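Local coordinates for glycosyl hydrolase family 2, TIM barrel domain protein (Parabacteroides merdae ATCC 43184, PDB 6DXU), which probably hydrolyses beta-D-glucuronides, as a family 2 beta-glucuronidase from a bacterium of the human gut, at residues T119-V128 / W138-F149. Numbering follows the deposited sequence.
Sequences TDVYVYTTHV and WNVDITDAVKAF
Over one face of the Tyr124 ring, off toward its rim, lies Phe149 CE1, 3.5 Å above the plane, and Thr125 CG2 lies over the opposite face, likewise off-centre. The two rings are oblique, planes at 44°, and Phe149 CD1 comes within 3.5 Å of Tyr124 CG. Trp138, at the far end, is met at its edge: CG2 of Thr119 reaches CH2 of the indole at 3.6 Å, with Val121 CG2 beside it, and His131 and Phe112 stack on the same ring system. Between these aromatic ends the contact illustrates how a beta sandwich is filled, here in the sugar-binding domain of a family 2 glycosidase: the hairpin 119-128, turned by a type II' turn at Val123-Thr126, belongs to one sheet, and strand 138-141 edges the other before running into helix 143-150. Ala145 CB fits against two valines, 3.6 Å from Val128 CG1 and 3.9 Å from Val123 CB. Val123 holds CG1 anti to the backbone N (chi1 170°), against Ala145, and CG2, beside the backbone N, meets Ile142 CG2, a methyl that Val128 CG2 also touches. Replacing Tyr124 with an alanine removes the ring beside Phe149, which would probably open a gap and leave the phenylalanine freer to turn.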
ATOM      1  N   THR D 119     -18.770   2.368   7.333  1.00 17.99           N
ATOM      2  CA  THR D 119     -19.604   3.035   6.345  1.00 18.80           C
ATOM      3  C   THR D 119     -18.715   3.744   5.332  1.00 18.66           C
ATOM      4  O   THR D 119     -17.696   4.330   5.697  1.00 18.91           O
ATOM      5  CB  THR D 119     -20.569   4.040   7.028  1.00 17.60           C
ATOM      6  OG1 THR D 119     -21.363   3.351   8.004  1.00 16.37           O
ATOM      7  CG2 THR D 119     -21.488   4.709   6.008  1.00 16.02           C
ATOM      8  N   ASP D 120     -19.092   3.664   4.055  1.00 17.81           N
ATOM      9  CA  ASP D 120     -18.417   4.388   2.988  1.00 18.16           C
ATOM     10  C   ASP D 120     -19.472   5.129   2.179  1.00 16.57           C
ATOM     11  O   ASP D 120     -20.525   4.573   1.863  1.00 18.65           O
ATOM     12  CB  ASP D 120     -17.586   3.445   2.097  1.00 18.24           C
ATOM     13  CG  ASP D 120     -16.373   2.899   2.826  1.00 25.15           C
ATOM     14  OD1 ASP D 120     -15.349   3.612   2.896  1.00 24.85           O
ATOM     15  OD2 ASP D 120     -16.465   1.790   3.384  1.00 25.48           O
ATOM     16  N   VAL D 121     -19.176   6.379   1.830  1.00 18.44           N
ATOM     17  CA  VAL D 121     -20.156   7.292   1.260  1.00 17.18           C
ATOM     18  C   VAL D 121     -19.679   7.722  -0.113  1.00 17.22           C
ATOM     19  O   VAL D 121     -18.527   8.139  -0.260  1.00 16.95           O
ATOM     20  CB  VAL D 121     -20.342   8.517   2.173  1.00 19.28           C
ATOM     21  CG1 VAL D 121     -21.425   9.446   1.636  1.00 16.39           C
ATOM     22  CG2 VAL D 121     -20.657   8.047   3.562  1.00 17.47           C
ATOM     23  N   TYR D 122     -20.586   7.688  -1.101  1.00 16.15           N
ATOM     24  CA  TYR D 122     -20.249   8.044  -2.476  1.00 17.58           C
ATOM     25  C   TYR D 122     -21.214   9.088  -3.014  1.00 18.77           C
ATOM     26  O   TYR D 122     -22.433   8.976  -2.837  1.00 18.29           O
ATOM     27  CB  TYR D 122     -20.299   6.831  -3.401  1.00 15.36           C
ATOM     28  CG  TYR D 122     -19.315   5.769  -3.040  1.00 18.44           C
ATOM     29  CD1 TYR D 122     -19.610   4.848  -2.055  1.00 18.38           C
ATOM     30  CD2 TYR D 122     -18.067   5.696  -3.682  1.00 20.51           C
ATOM     31  CE1 TYR D 122     -18.699   3.862  -1.714  1.00 21.53           C
ATOM     32  CE2 TYR D 122     -17.157   4.705  -3.351  1.00 23.82           C
ATOM     33  CZ  TYR D 122     -17.487   3.796  -2.357  1.00 24.30           C
ATOM     34  OH  TYR D 122     -16.606   2.803  -2.002  1.00 32.43           O
ATOM     35  N   VAL D 123     -20.658  10.091  -3.679  1.00 17.35           N
ATOM     36  CA  VAL D 123     -21.416  11.044  -4.484  1.00 16.15           C
ATOM     37  C   VAL D 123     -21.098  10.730  -5.940  1.00 20.07           C
ATOM     38  O   VAL D 123     -19.946  10.874  -6.369  1.00 19.39           O
ATOM     39  CB  VAL D 123     -21.049  12.493  -4.124  1.00 17.97           C
ATOM     40  CG1 VAL D 123     -21.659  13.457  -5.140  1.00 17.51           C
ATOM     41  CG2 VAL D 123     -21.497  12.821  -2.685  1.00 21.38           C
ATOM     42  N   TYR D 124     -22.110  10.289  -6.696  1.00 20.71           N
ATOM     43  CA  TYR D 124     -21.890   9.663  -8.000  1.00 18.11           C
ATOM     44  C   TYR D 124     -20.824   8.577  -7.829  1.00 17.98           C
ATOM     45  O   TYR D 124     -21.005   7.676  -7.004  1.00 16.66           O
ATOM     46  CB  TYR D 124     -21.506  10.710  -9.057  1.00 20.40           C
ATOM     47  CG  TYR D 124     -21.584  10.211 -10.487  1.00 20.51           C
ATOM     48  CD1 TYR D 124     -22.697   9.512 -10.956  1.00 20.38           C
ATOM     49  CD2 TYR D 124     -20.513  10.394 -11.352  1.00 24.35           C
ATOM     50  CE1 TYR D 124     -22.743   9.039 -12.279  1.00 25.34           C
ATOM     51  CE2 TYR D 124     -20.543   9.923 -12.656  1.00 25.87           C
ATOM     52  CZ  TYR D 124     -21.655   9.255 -13.116  1.00 25.00           C
ATOM     53  OH  TYR D 124     -21.658   8.797 -14.424  1.00 31.06           O
ATOM     54  N   THR D 125     -19.703   8.655  -8.551  1.00 18.03           N
ATOM     55  CA  THR D 125     -18.666   7.634  -8.448  1.00 19.49           C
ATOM     56  C   THR D 125     -17.530   8.021  -7.507  1.00 23.22           C
ATOM     57  O   THR D 125     -16.524   7.308  -7.447  1.00 21.86           O
ATOM     58  CB  THR D 125     -18.090   7.307  -9.829  1.00 20.91           C
ATOM     59  OG1 THR D 125     -17.591   8.507 -10.426  1.00 19.79           O
ATOM     60  CG2 THR D 125     -19.166   6.686 -10.727  1.00 17.91           C
ATOM     61  N   THR D 126     -17.646   9.138  -6.799  1.00 18.70           N
ATOM     62  CA  THR D 126     -16.550   9.652  -5.985  1.00 21.37           C
ATOM     63  C   THR D 126     -16.739   9.241  -4.530  1.00 20.83           C
ATOM     64  O   THR D 126     -17.779   9.521  -3.925  1.00 18.82           O
ATOM     65  CB  THR D 126     -16.448  11.173  -6.124  1.00 22.49           C
ATOM     66  OG1 THR D 126     -16.079  11.491  -7.473  1.00 23.77           O
ATOM     67  CG2 THR D 126     -15.401  11.749  -5.174  1.00 21.47           C
ATOM     68  N   HIS D 127     -15.740   8.576  -3.981  1.00 19.85           N
ATOM     69  CA  HIS D 127     -15.727   8.251  -2.561  1.00 20.05           C
ATOM     70  C   HIS D 127     -15.435   9.521  -1.757  1.00 23.60           C
ATOM     71  O   HIS D 127     -14.371  10.131  -1.918  1.00 20.50           O
ATOM     72  CB  HIS D 127     -14.693   7.150  -2.332  1.00 22.12           C
ATOM     73  CG  HIS D 127     -14.630   6.632  -0.928  1.00 28.84           C
ATOM     74  ND1 HIS D 127     -13.624   6.976  -0.053  1.00 38.35           N
ATOM     75  CD2 HIS D 127     -15.470   5.830  -0.235  1.00 28.21           C
ATOM     76  CE1 HIS D 127     -13.828   6.382   1.109  1.00 37.12           C
ATOM     77  NE2 HIS D 127     -14.942   5.679   1.027  1.00 27.19           N
ATOM     78  N   VAL D 128     -16.383   9.939  -0.910  1.00 18.10           N
ATOM     79  CA  VAL D 128     -16.263  11.209  -0.190  1.00 21.41           C
ATOM     80  C   VAL D 128     -16.052  11.043   1.301  1.00 23.33           C
ATOM     81  O   VAL D 128     -15.743  12.038   1.977  1.00 20.72           O
ATOM     82  CB  VAL D 128     -17.473  12.141  -0.429  1.00 19.89           C
ATOM     83  CG1 VAL D 128     -17.543  12.551  -1.886  1.00 21.53           C
ATOM     84  CG2 VAL D 128     -18.810  11.495   0.064  1.00 16.92           C
ATOM     85  N   TRP D 138     -20.744  11.471  13.042  1.00 17.23           N
ATOM     86  CA  TRP D 138     -19.689  11.904  12.136  1.00 21.43           C
ATOM     87  C   TRP D 138     -20.362  12.575  10.952  1.00 21.86           C
ATOM     88  O   TRP D 138     -21.567  12.412  10.738  1.00 20.15           O
ATOM     89  CB  TRP D 138     -18.807  10.730  11.677  1.00 18.64           C
ATOM     90  CG  TRP D 138     -19.586   9.542  11.156  1.00 19.87           C
ATOM     91  CD1 TRP D 138     -20.296   8.639  11.903  1.00 20.69           C
ATOM     92  CD2 TRP D 138     -19.730   9.125   9.788  1.00 17.98           C
ATOM     93  NE1 TRP D 138     -20.879   7.695  11.086  1.00 19.97           N
ATOM     94  CE2 TRP D 138     -20.542   7.967   9.786  1.00 19.36           C
ATOM     95  CE3 TRP D 138     -19.233   9.603   8.572  1.00 20.82           C
ATOM     96  CZ2 TRP D 138     -20.885   7.291   8.609  1.00 16.08           C
ATOM     97  CZ3 TRP D 138     -19.579   8.938   7.406  1.00 20.33           C
ATOM     98  CH2 TRP D 138     -20.392   7.796   7.431  1.00 18.48           C
ATOM     99  N   ASN D 139     -19.586  13.341  10.189  1.00 17.60           N
ATOM    100  CA  ASN D 139     -20.195  14.049   9.070  1.00 21.53           C
ATOM    101  C   ASN D 139     -19.219  14.147   7.908  1.00 24.49           C
ATOM    102  O   ASN D 139     -18.011  13.940   8.062  1.00 24.82           O
ATOM    103  CB  ASN D 139     -20.678  15.446   9.487  1.00 27.59           C
ATOM    104  CG  ASN D 139     -19.594  16.269  10.152  1.00 31.34           C
ATOM    105  OD1 ASN D 139     -18.559  16.533   9.558  1.00 35.56           O
ATOM    106  ND2 ASN D 139     -19.826  16.670  11.397  1.00 35.93           N
ATOM    107  N   VAL D 140     -19.768  14.467   6.729  1.00 21.80           N
ATOM    108  CA  VAL D 140     -19.006  14.596   5.490  1.00 23.61           C
ATOM    109  C   VAL D 140     -19.502  15.841   4.766  1.00 21.03           C
ATOM    110  O   VAL D 140     -20.693  15.938   4.453  1.00 19.58           O
ATOM    111  CB  VAL D 140     -19.170  13.371   4.573  1.00 22.42           C
ATOM    112  CG1 VAL D 140     -18.293  13.535   3.327  1.00 24.70           C
ATOM    113  CG2 VAL D 140     -18.839  12.082   5.318  1.00 27.74           C
ATOM    114  N   ASP D 141     -18.598  16.775   4.475  1.00 18.46           N
ATOM    115  CA  ASP D 141     -18.934  17.922   3.623  1.00 20.07           C
ATOM    116  C   ASP D 141     -18.865  17.460   2.171  1.00 17.51           C
ATOM    117  O   ASP D 141     -17.786  17.142   1.672  1.00 19.41           O
ATOM    118  CB  ASP D 141     -17.962  19.078   3.866  1.00 21.45           C
ATOM    119  CG  ASP D 141     -18.372  20.369   3.164  1.00 23.07           C
ATOM    120  OD1 ASP D 141     -18.959  20.300   2.073  1.00 24.31           O
ATOM    121  OD2 ASP D 141     -18.021  21.468   3.661  1.00 25.82           O
ATOM    122  N   ILE D 142     -19.999  17.433   1.473  1.00 17.06           N
ATOM    123  CA  ILE D 142     -20.024  16.938   0.098  1.00 16.81           C
ATOM    124  C   ILE D 142     -20.136  18.071  -0.909  1.00 18.98           C
ATOM    125  O   ILE D 142     -20.380  17.817  -2.098  1.00 21.27           O
ATOM    126  CB  ILE D 142     -21.148  15.910  -0.110  1.00 14.87           C
ATOM    127  CG1 ILE D 142     -22.522  16.563   0.143  1.00 18.06           C
ATOM    128  CG2 ILE D 142     -20.924  14.725   0.796  1.00 19.92           C
ATOM    129  CD1 ILE D 142     -23.741  15.676  -0.270  1.00 21.48           C
ATOM    130  N   THR D 143     -19.914  19.315  -0.473  1.00 19.27           N
ATOM    131  CA  THR D 143     -20.065  20.466  -1.361  1.00 20.62           C
ATOM    132  C   THR D 143     -19.254  20.300  -2.642  1.00 19.46           C
ATOM    133  O   THR D 143     -19.778  20.482  -3.746  1.00 19.65           O
ATOM    134  CB  THR D 143     -19.653  21.753  -0.646  1.00 21.24           C
ATOM    135  OG1 THR D 143     -20.323  21.842   0.616  1.00 23.38           O
ATOM    136  CG2 THR D 143     -20.017  22.964  -1.509  1.00 18.88           C
ATOM    137  N   ASP D 144     -17.962  19.977  -2.513  1.00 19.99           N
ATOM    138  CA  ASP D 144     -17.092  19.939  -3.693  1.00 19.96           C
ATOM    139  C   ASP D 144     -17.457  18.794  -4.629  1.00 18.34           C
ATOM    140  O   ASP D 144     -17.461  18.967  -5.855  1.00 17.61           O
ATOM    141  CB  ASP D 144     -15.628  19.834  -3.272  1.00 25.34           C
ATOM    142  CG  ASP D 144     -15.118  21.101  -2.616  1.00 33.85           C
ATOM    143  OD1 ASP D 144     -15.764  22.160  -2.771  1.00 34.44           O
ATOM    144  OD2 ASP D 144     -14.079  21.039  -1.925  1.00 43.34           O
ATOM    145  N   ALA D 145     -17.776  17.622  -4.081  1.00 16.37           N
ATOM    146  CA  ALA D 145     -18.148  16.502  -4.942  1.00 17.13           C
ATOM    147  C   ALA D 145     -19.452  16.773  -5.674  1.00 20.63           C
ATOM    148  O   ALA D 145     -19.598  16.417  -6.850  1.00 17.62           O
ATOM    149  CB  ALA D 145     -18.263  15.216  -4.127  1.00 21.45           C
ATOM    150  N   VAL D 146     -20.422  17.386  -4.992  1.00 18.63           N
ATOM    151  CA  VAL D 146     -21.676  17.722  -5.656  1.00 19.30           C
ATOM    152  C   VAL D 146     -21.415  18.670  -6.818  1.00 18.90           C
ATOM    153  O   VAL D 146     -21.938  18.486  -7.923  1.00 20.20           O
ATOM    154  CB  VAL D 146     -22.665  18.337  -4.649  1.00 20.59           C
ATOM    155  CG1 VAL D 146     -23.823  18.992  -5.389  1.00 18.45           C
ATOM    156  CG2 VAL D 146     -23.140  17.290  -3.645  1.00 18.46           C
ATOM    157  N   LYS D 147     -20.613  19.711  -6.582  1.00 16.93           N
ATOM    158  CA  LYS D 147     -20.296  20.653  -7.654  1.00 22.44           C
ATOM    159  C   LYS D 147     -19.632  19.940  -8.833  1.00 19.41           C
ATOM    160  O   LYS D 147     -19.999  20.154  -9.996  1.00 19.57           O
ATOM    161  CB  LYS D 147     -19.404  21.768  -7.111  1.00 21.00           C
ATOM    162  CG  LYS D 147     -18.947  22.761  -8.171  1.00 30.97           C
ATOM    163  CD  LYS D 147     -18.062  23.850  -7.550  1.00 35.28           C
ATOM    164  CE  LYS D 147     -17.429  24.737  -8.623  1.00 42.90           C
ATOM    165  N   ALA D 148     -18.660  19.081  -8.550  1.00 17.98           N
ATOM    166  CA  ALA D 148     -17.971  18.379  -9.636  1.00 16.56           C
ATOM    167  C   ALA D 148     -18.940  17.491 -10.412  1.00 19.83           C
ATOM    168  O   ALA D 148     -18.893  17.432 -11.649  1.00 20.04           O
ATOM    169  CB  ALA D 148     -16.811  17.562  -9.070  1.00 18.08           C
ATOM    170  N   PHE D 149     -19.845  16.810  -9.706  1.00 18.32           N
ATOM    171  CA  PHE D 149     -20.825  15.980 -10.394  1.00 19.20           C
ATOM    172  C   PHE D 149     -21.756  16.820 -11.250  1.00 20.41           C
ATOM    173  O   PHE D 149     -22.053  16.461 -12.399  1.00 19.90           O
ATOM    174  CB  PHE D 149     -21.648  15.163  -9.402  1.00 16.01           C
ATOM    175  CG  PHE D 149     -22.872  14.552 -10.021  1.00 18.96           C
ATOM    176  CD1 PHE D 149     -22.774  13.456 -10.853  1.00 20.46           C
ATOM    177  CD2 PHE D 149     -24.134  15.089  -9.767  1.00 18.37           C
ATOM    178  CE1 PHE D 149     -23.901  12.898 -11.438  1.00 22.37           C
ATOM    179  CE2 PHE D 149     -25.264  14.533 -10.341  1.00 20.42           C
ATOM    180  CZ  PHE D 149     -25.150  13.439 -11.177  1.00 18.89           C
TER